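Side-chain contacts in metallo-beta-lactamase (Pseudomonas stutzeri, PDB 4ZEJ), which probably hydrolyses beta-lactam antibiotics to substituted beta-amino acids with the help of two zinc ions: residues V36-K40 with G41-I45; S122-D126 with G127-V131; G203-A206 with L207-H210. All coordinates share one frame; numbering follows the deposited sequence.

Interactions 1 and 2 are beta hairpins, one in each of the two beta-sheets of the metallo-beta-lactamase fold, and they meet between those sheets with centres about 12 Å apart. Phe44 of 41-45 packs against the second hairpin, its CD2 lying 3.6 Å from Ile129 CD1 and its CZ 3.7 Å from Leu124 CD1, while Asp39 CB rests 3.5 Å from Leu128 CD2. Interaction 3, a helix start, stands apart, its nearest atoms about 15 Å from interaction 1 and about 13 Å from interaction 2. Toward the active site, the side chain of Val131 lies about 10 Å from that of the zinc ligand His76, and the side chain of Leu207 about 9 Å from that of the zinc ligand His199.

Interaction 1: V36-K40 with G41-I45; sequences VVIDK and GNAFI
Strands 36-39 and 42-45 run antiparallel, their axes 4.6 Å apart at 158°, as a tight beta hairpin closed by a type I' turn from Asp39 to Asn42. Val37 and Phe44 form one hydrogen-bonded pair: Val37 N gives a nearly straight bond (176°) to Phe44 O at 2.8 Å, and Phe44 N answers to Val37 O. Asp39 and Asn42 form the other; next to the turn, Asn42 N reaches Asp39 O at 2.9 Å from well above the carbonyl plane. Lys40 and Gly41 occupy the two turn corners with positive phi, which suits the glycine.

Side chains alternate between two faces. On one, Val36, Ala43 and Ile45 pack on Leu58 and Ile62 of helix 52-64, and Ile38 on Phe16 and Tyr67. There the small Ala43 methyl is met by two branches: Ile38 CD1 approaches to 3.6 Å and Val36 CG1 to 4.0 Å. Ile38 holds CG1 beside the backbone N (chi1 -52°), and a further bend at chi2 brings CD1 across to Ala43. On the other face lie Val37, Asp39, Asn42 and Phe44; the Phe44 ring extends past the hairpin to Val73, and the Asp39 carboxylate makes a salt bridge with Lys149 through OD1. At the turn, Asn42 CB packs 3.4 Å from Asp39 O.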
loop_
_atom_site.group_PDB
_atom_site.type_symbol
_atom_site.label_atom_id
_atom_site.label_comp_id
_atom_site.label_asym_id
_atom_site.label_seq_id
_atom_site.Cartn_x
_atom_site.Cartn_y
_atom_site.Cartn_z
ATOM N N VAL A 36 9.235 -0.641 3.226
ATOM C CA VAL A 36 10.018 0.353 3.970
ATOM C C VAL A 36 10.912 1.044 2.950
ATOM O O VAL A 36 11.663 0.369 2.225
ATOM C CB VAL A 36 10.891 -0.271 5.078
ATOM C CG1 VAL A 36 11.643 0.817 5.844
ATOM C CG2 VAL A 36 10.058 -1.105 6.045
ATOM N N VAL A 37 10.820 2.376 2.893
ATOM C CA VAL A 37 11.605 3.207 1.986
ATOM C C VAL A 37 12.681 3.886 2.829
ATOM O O VAL A 37 12.361 4.516 3.840
ATOM C CB VAL A 37 10.720 4.258 1.279
ATOM C CG1 VAL A 37 11.554 5.183 0.392
ATOM C CG2 VAL A 37 9.627 3.569 0.454
ATOM N N ILE A 38 13.941 3.744 2.410
ATOM C CA ILE A 38 15.082 4.341 3.097
ATOM C C ILE A 38 15.664 5.470 2.236
ATOM O O ILE A 38 15.751 5.361 1.013
ATOM C CB ILE A 38 16.192 3.296 3.376
ATOM C CG1 ILE A 38 15.640 2.055 4.097
ATOM C CG2 ILE A 38 17.332 3.904 4.180
ATOM C CD1 ILE A 38 15.044 2.298 5.459
ATOM N N ASP A 39 16.074 6.554 2.887
ATOM C CA ASP A 39 16.786 7.636 2.213
ATOM C C ASP A 39 17.583 8.407 3.254
ATOM O O ASP A 39 17.005 8.907 4.217
ATOM C CB ASP A 39 15.798 8.571 1.502
ATOM C CG ASP A 39 16.469 9.485 0.510
ATOM O OD1 ASP A 39 16.969 8.973 -0.520
ATOM O OD2 ASP A 39 16.493 10.719 0.733
ATOM N N LYS A 40 18.903 8.470 3.080
ATOM C CA LYS A 40 19.774 9.292 3.926
ATOM C C LYS A 40 19.512 9.080 5.429
ATOM O O LYS A 40 19.272 10.039 6.168
ATOM C CB LYS A 40 19.589 10.774 3.569
ATOM C CG LYS A 40 19.791 11.109 2.101
ATOM C CD LYS A 40 19.659 12.607 1.866
ATOM C CE LYS A 40 19.521 12.946 0.387
ATOM N NZ LYS A 40 20.813 12.837 -0.342
ATOM N N GLY A 41 19.526 7.825 5.870
ATOM C CA GLY A 41 19.325 7.505 7.289
ATOM C C GLY A 41 17.882 7.547 7.819
ATOM O O GLY A 41 17.641 7.204 8.986
ATOM N N ASN A 42 16.930 7.970 6.984
ATOM C CA ASN A 42 15.505 8.017 7.348
ATOM C C ASN A 42 14.768 6.824 6.754
ATOM O O ASN A 42 15.197 6.301 5.741
ATOM C CB ASN A 42 14.862 9.295 6.818
ATOM C CG ASN A 42 15.509 10.540 7.365
ATOM O OD1 ASN A 42 15.715 10.652 8.568
ATOM N ND2 ASN A 42 15.842 11.489 6.489
ATOM N N ALA A 43 13.680 6.400 7.407
ATOM C CA ALA A 43 12.801 5.328 6.928
ATOM C C ALA A 43 11.356 5.808 6.930
ATOM O O ALA A 43 10.952 6.602 7.777
ATOM C CB ALA A 43 12.923 4.085 7.800
ATOM N N PHE A 44 10.583 5.315 5.972
ATOM C CA PHE A 44 9.165 5.582 5.903
ATOM C C PHE A 44 8.453 4.291 5.514
ATOM O O PHE A 44 8.923 3.548 4.636
ATOM C CB PHE A 44 8.869 6.699 4.899
ATOM C CG PHE A 44 7.561 7.396 5.138
ATOM C CD1 PHE A 44 7.492 8.501 5.982
ATOM C CD2 PHE A 44 6.400 6.954 4.530
ATOM C CE1 PHE A 44 6.283 9.149 6.211
ATOM C CE2 PHE A 44 5.184 7.596 4.760
ATOM C CZ PHE A 44 5.133 8.695 5.598
ATOM N N ILE A 45 7.326 4.027 6.174
ATOM C CA ILE A 45 6.558 2.809 5.951
ATOM C C ILE A 45 5.427 3.086 4.955
ATOM O O ILE A 45 4.680 4.035 5.137
ATOM C CB ILE A 45 5.987 2.268 7.299
ATOM C CG1 ILE A 45 7.132 1.793 8.213
ATOM C CG2 ILE A 45 5.007 1.129 7.060
ATOM C CD1 ILE A 45 6.753 1.641 9.669
#

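Interaction 2: S122-D126 with G127-V131; sequences STLVD and GLIEV
Leu124 and Ile129 are paired across a beta hairpin whose type I' turn, Val125 to Leu128, is joined to a classic beta bulge in which Leu128 and Ile129 both face Leu124. Backbone hydrogen bonds hold the ladder. Leu124 N points almost straight (176°) at Ile129 O, 2.7 Å away, whereas the return bond from Ile129 N to Leu124 O is longer, 3.2 Å. Ser122 and Val131 exchange a second pair of bonds, and Leu128 N closes the turn on Val125 O from above the carbonyl plane.

Apolar contacts line the face that carries Ser122, Leu124, Ile129 and Val131. Leu124 CB and Ile129 CB meet at 3.9 Å with their side chains crossing obliquely, and Leu124 CD1 reaches Val131 CG2. Val125 and Leu128 lie side by side, Val125 CG1, anti to the backbone N (chi1 -160°), being 4.0 Å from Leu128 CD2, while Val125 CG2 touches Ile129 CD1. Ile129 also packs on Val145 and Leu147 of strand 144-147. On the other face, which carries Thr123 and Glu130, packing at the turn is tight: Thr123 CG2 presses against the glycine, 3.5 Å from Gly127 CA.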
loop_
_atom_site.group_PDB
_atom_site.type_symbol
_atom_site.label_atom_id
_atom_site.label_comp_id
_atom_site.label_asym_id
_atom_site.label_seq_id
_atom_site.Cartn_x
_atom_site.Cartn_y
_atom_site.Cartn_z
ATOM N N SER A 122 -0.178 14.364 -3.411
ATOM C CA SER A 122 0.536 14.793 -2.225
ATOM C C SER A 122 1.975 14.319 -2.306
ATOM O O SER A 122 2.296 13.362 -3.028
ATOM C CB SER A 122 -0.119 14.227 -0.966
ATOM O OG SER A 122 -1.372 14.833 -0.728
ATOM N N THR A 123 2.823 15.001 -1.548
ATOM C CA THR A 123 4.241 14.736 -1.484
ATOM C C THR A 123 4.637 14.519 -0.017
ATOM O O THR A 123 4.254 15.303 0.857
ATOM C CB THR A 123 4.996 15.930 -2.099
ATOM O OG1 THR A 123 4.821 15.897 -3.518
ATOM C CG2 THR A 123 6.469 15.889 -1.797
ATOM N N LEU A 124 5.408 13.466 0.238
ATOM C CA LEU A 124 5.933 13.164 1.573
ATOM C C LEU A 124 7.449 13.140 1.540
ATOM O O LEU A 124 8.051 12.854 0.504
ATOM C CB LEU A 124 5.422 11.801 2.050
ATOM C CG LEU A 124 3.986 11.723 2.555
ATOM C CD1 LEU A 124 3.539 10.271 2.602
ATOM C CD2 LEU A 124 3.873 12.377 3.924
ATOM N N VAL A 125 8.060 13.432 2.683
ATOM C CA VAL A 125 9.513 13.373 2.844
ATOM C C VAL A 125 10.257 14.150 1.731
ATOM O O VAL A 125 11.110 13.597 1.030
ATOM C CB VAL A 125 10.017 11.904 2.943
ATOM C CG1 VAL A 125 11.407 11.847 3.578
ATOM C CG2 VAL A 125 9.052 11.046 3.755
ATOM N N ASP A 126 9.890 15.423 1.561
ATOM C CA ASP A 126 10.593 16.358 0.659
ATOM C C ASP A 126 10.740 15.808 -0.768
ATOM O O ASP A 126 11.830 15.810 -1.341
ATOM C CB ASP A 126 11.974 16.716 1.230
ATOM C CG ASP A 126 11.892 17.424 2.578
ATOM O OD1 ASP A 126 11.667 18.654 2.597
ATOM O OD2 ASP A 126 12.078 16.752 3.616
ATOM N N GLY A 127 9.646 15.288 -1.312
ATOM C CA GLY A 127 9.622 14.788 -2.693
ATOM C C GLY A 127 10.001 13.326 -2.906
ATOM O O GLY A 127 9.862 12.819 -4.015
ATOM N N LEU A 128 10.473 12.643 -1.863
ATOM C CA LEU A 128 10.904 11.241 -1.974
ATOM C C LEU A 128 9.726 10.317 -2.289
ATOM O O LEU A 128 9.874 9.332 -3.011
ATOM C CB LEU A 128 11.555 10.791 -0.661
ATOM C CG LEU A 128 12.047 9.348 -0.518
ATOM C CD1 LEU A 128 13.266 9.103 -1.377
ATOM C CD2 LEU A 128 12.354 9.027 0.934
ATOM N N ILE A 129 8.573 10.639 -1.718
ATOM C CA ILE A 129 7.388 9.803 -1.812
ATOM C C ILE A 129 6.267 10.666 -2.367
ATOM O O ILE A 129 5.938 11.715 -1.792
ATOM C CB ILE A 129 7.029 9.235 -0.425
ATOM C CG1 ILE A 129 8.088 8.212 0.011
ATOM C CG2 ILE A 129 5.656 8.576 -0.439
ATOM C CD1 ILE A 129 8.155 7.972 1.498
ATOM N N GLU A 130 5.713 10.247 -3.500
ATOM C CA GLU A 130 4.585 10.926 -4.107
ATOM C C GLU A 130 3.356 10.042 -3.991
ATOM O O GLU A 130 3.432 8.846 -4.267
ATOM C CB GLU A 130 4.883 11.272 -5.561
ATOM C CG GLU A 130 6.097 12.188 -5.709
ATOM C CD GLU A 130 6.348 12.667 -7.132
ATOM O OE1 GLU A 130 5.661 12.216 -8.073
ATOM O OE2 GLU A 130 7.248 13.518 -7.303
ATOM N N VAL A 131 2.239 10.642 -3.594
ATOM C CA VAL A 131 0.946 9.950 -3.446
ATOM C C VAL A 131 0.008 10.495 -4.524
ATOM O O VAL A 131 -0.128 11.709 -4.670
ATOM C CB VAL A 131 0.356 10.176 -2.043
ATOM C CG1 VAL A 131 -0.969 9.436 -1.866
ATOM C CG2 VAL A 131 1.354 9.734 -0.981
#

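Interaction 3: G203-A206 with L207-H210; sequences GDIA and LLKH
Residues 203-205 lead into helix 206-218, where Leu207 N bonds Asp204 O at 3.1 Å and His210 N bonds Ala206 O at 2.9 Å. Ile205 O is approached by two amides, Leu208 N and Lys209 N, each in a weak bond. The Asp204 side chain caps the entry: chi1 of 70° sets CG between the backbone N and the carbonyl carbon, turning OD1 back to Ala206 N, from which it accepts at 3.0 Å, met from above the carboxylate plane.

Leu207 folds its side chain back over the incoming chain, CD1 lying 3.6 Å from Gly203 CA and 3.5 Å from Asp204 O. Three residues apart, Ile205 CG1 and Leu208 CD1 touch loosely at 4.3 Å, and both side chains pack on Leu186 of helix 175-188. Leu207 and Leu208 also rest on Val159, while the His210 ring is tied through NE2 to Ser164 O.

A carboxylate at the N-terminal end would probably interact favourably with the helix dipole: Asp204 accepts from an amide of the first turn, while Leu207 and Leu208 turn the helix's apolar side inward.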
loop_
_atom_site.group_PDB
_atom_site.type_symbol
_atom_site.label_atom_id
_atom_site.label_comp_id
_atom_site.label_asym_id
_atom_site.label_seq_id
_atom_site.Cartn_x
_atom_site.Cartn_y
_atom_site.Cartn_z
ATOM N N GLY A 203 6.468 -7.179 -10.027
ATOM C CA GLY A 203 6.829 -7.267 -11.436
ATOM C C GLY A 203 7.085 -5.893 -12.009
ATOM O O GLY A 203 7.477 -4.978 -11.287
ATOM N N ASP A 204 6.798 -5.742 -13.292
ATOM C CA ASP A 204 7.000 -4.468 -13.984
ATOM C C ASP A 204 5.639 -3.852 -14.322
ATOM O O ASP A 204 4.607 -4.247 -13.730
ATOM C CB ASP A 204 7.959 -4.650 -15.188
ATOM C CG ASP A 204 7.364 -5.442 -16.334
ATOM O OD1 ASP A 204 6.232 -5.950 -16.229
ATOM O OD2 ASP A 204 8.052 -5.570 -17.370
ATOM N N ILE A 205 5.621 -2.902 -15.262
ATOM C CA ILE A 205 4.397 -2.201 -15.613
ATOM C C ILE A 205 3.308 -3.155 -16.160
ATOM O O ILE A 205 2.128 -2.802 -16.144
ATOM C CB ILE A 205 4.693 -0.966 -16.514
ATOM C CG1 ILE A 205 3.736 0.194 -16.193
ATOM C CG2 ILE A 205 4.711 -1.342 -17.988
ATOM C CD1 ILE A 205 4.137 1.508 -16.807
ATOM N N ALA A 206 3.701 -4.355 -16.611
ATOM C CA ALA A 206 2.750 -5.412 -16.989
ATOM C C ALA A 206 1.633 -5.643 -15.970
ATOM O O ALA A 206 0.504 -5.951 -16.360
ATOM C CB ALA A 206 3.475 -6.720 -17.263
ATOM N N LEU A 207 1.928 -5.492 -14.674
ATOM C CA LEU A 207 0.888 -5.660 -13.653
ATOM C C LEU A 207 -0.269 -4.682 -13.858
ATOM O O LEU A 207 -1.425 -5.052 -13.669
ATOM C CB LEU A 207 1.446 -5.534 -12.230
ATOM C CG LEU A 207 2.035 -6.813 -11.663
ATOM C CD1 LEU A 207 3.314 -7.179 -12.362
ATOM C CD2 LEU A 207 2.281 -6.638 -10.161
ATOM N N LEU A 208 0.034 -3.446 -14.223
ATOM C CA LEU A 208 -1.028 -2.455 -14.503
ATOM C C LEU A 208 -1.830 -2.805 -15.759
ATOM O O LEU A 208 -3.052 -2.642 -15.780
ATOM C CB LEU A 208 -0.466 -1.027 -14.606
ATOM C CG LEU A 208 -0.414 -0.207 -13.323
ATOM C CD1 LEU A 208 0.409 1.052 -13.565
ATOM C CD2 LEU A 208 -1.831 0.173 -12.906
ATOM N N LYS A 209 -1.156 -3.314 -16.792
ATOM C CA LYS A 209 -1.855 -3.742 -18.026
ATOM C C LYS A 209 -2.782 -4.940 -17.763
ATOM O O LYS A 209 -3.890 -5.001 -18.286
ATOM C CB LYS A 209 -0.861 -4.077 -19.139
ATOM C CG LYS A 209 0.122 -2.922 -19.351
ATOM C CD LYS A 209 0.804 -2.939 -20.664
ATOM C CE LYS A 209 -0.071 -2.341 -21.744
ATOM N NZ LYS A 209 0.648 -2.485 -23.017
ATOM N N HIS A 210 -2.315 -5.889 -16.960
ATOM C CA HIS A 210 -3.133 -7.038 -16.561
ATOM C C HIS A 210 -4.330 -6.593 -15.718
ATOM O O HIS A 210 -5.458 -7.050 -15.935
ATOM C CB HIS A 210 -2.285 -8.058 -15.794
ATOM C CG HIS A 210 -3.049 -9.246 -15.308
ATOM N ND1 HIS A 210 -3.815 -10.036 -16.140
ATOM C CD2 HIS A 210 -3.126 -9.814 -14.073
ATOM C CE1 HIS A 210 -4.354 -11.019 -15.436
ATOM N NE2 HIS A 210 -3.949 -10.906 -14.179
#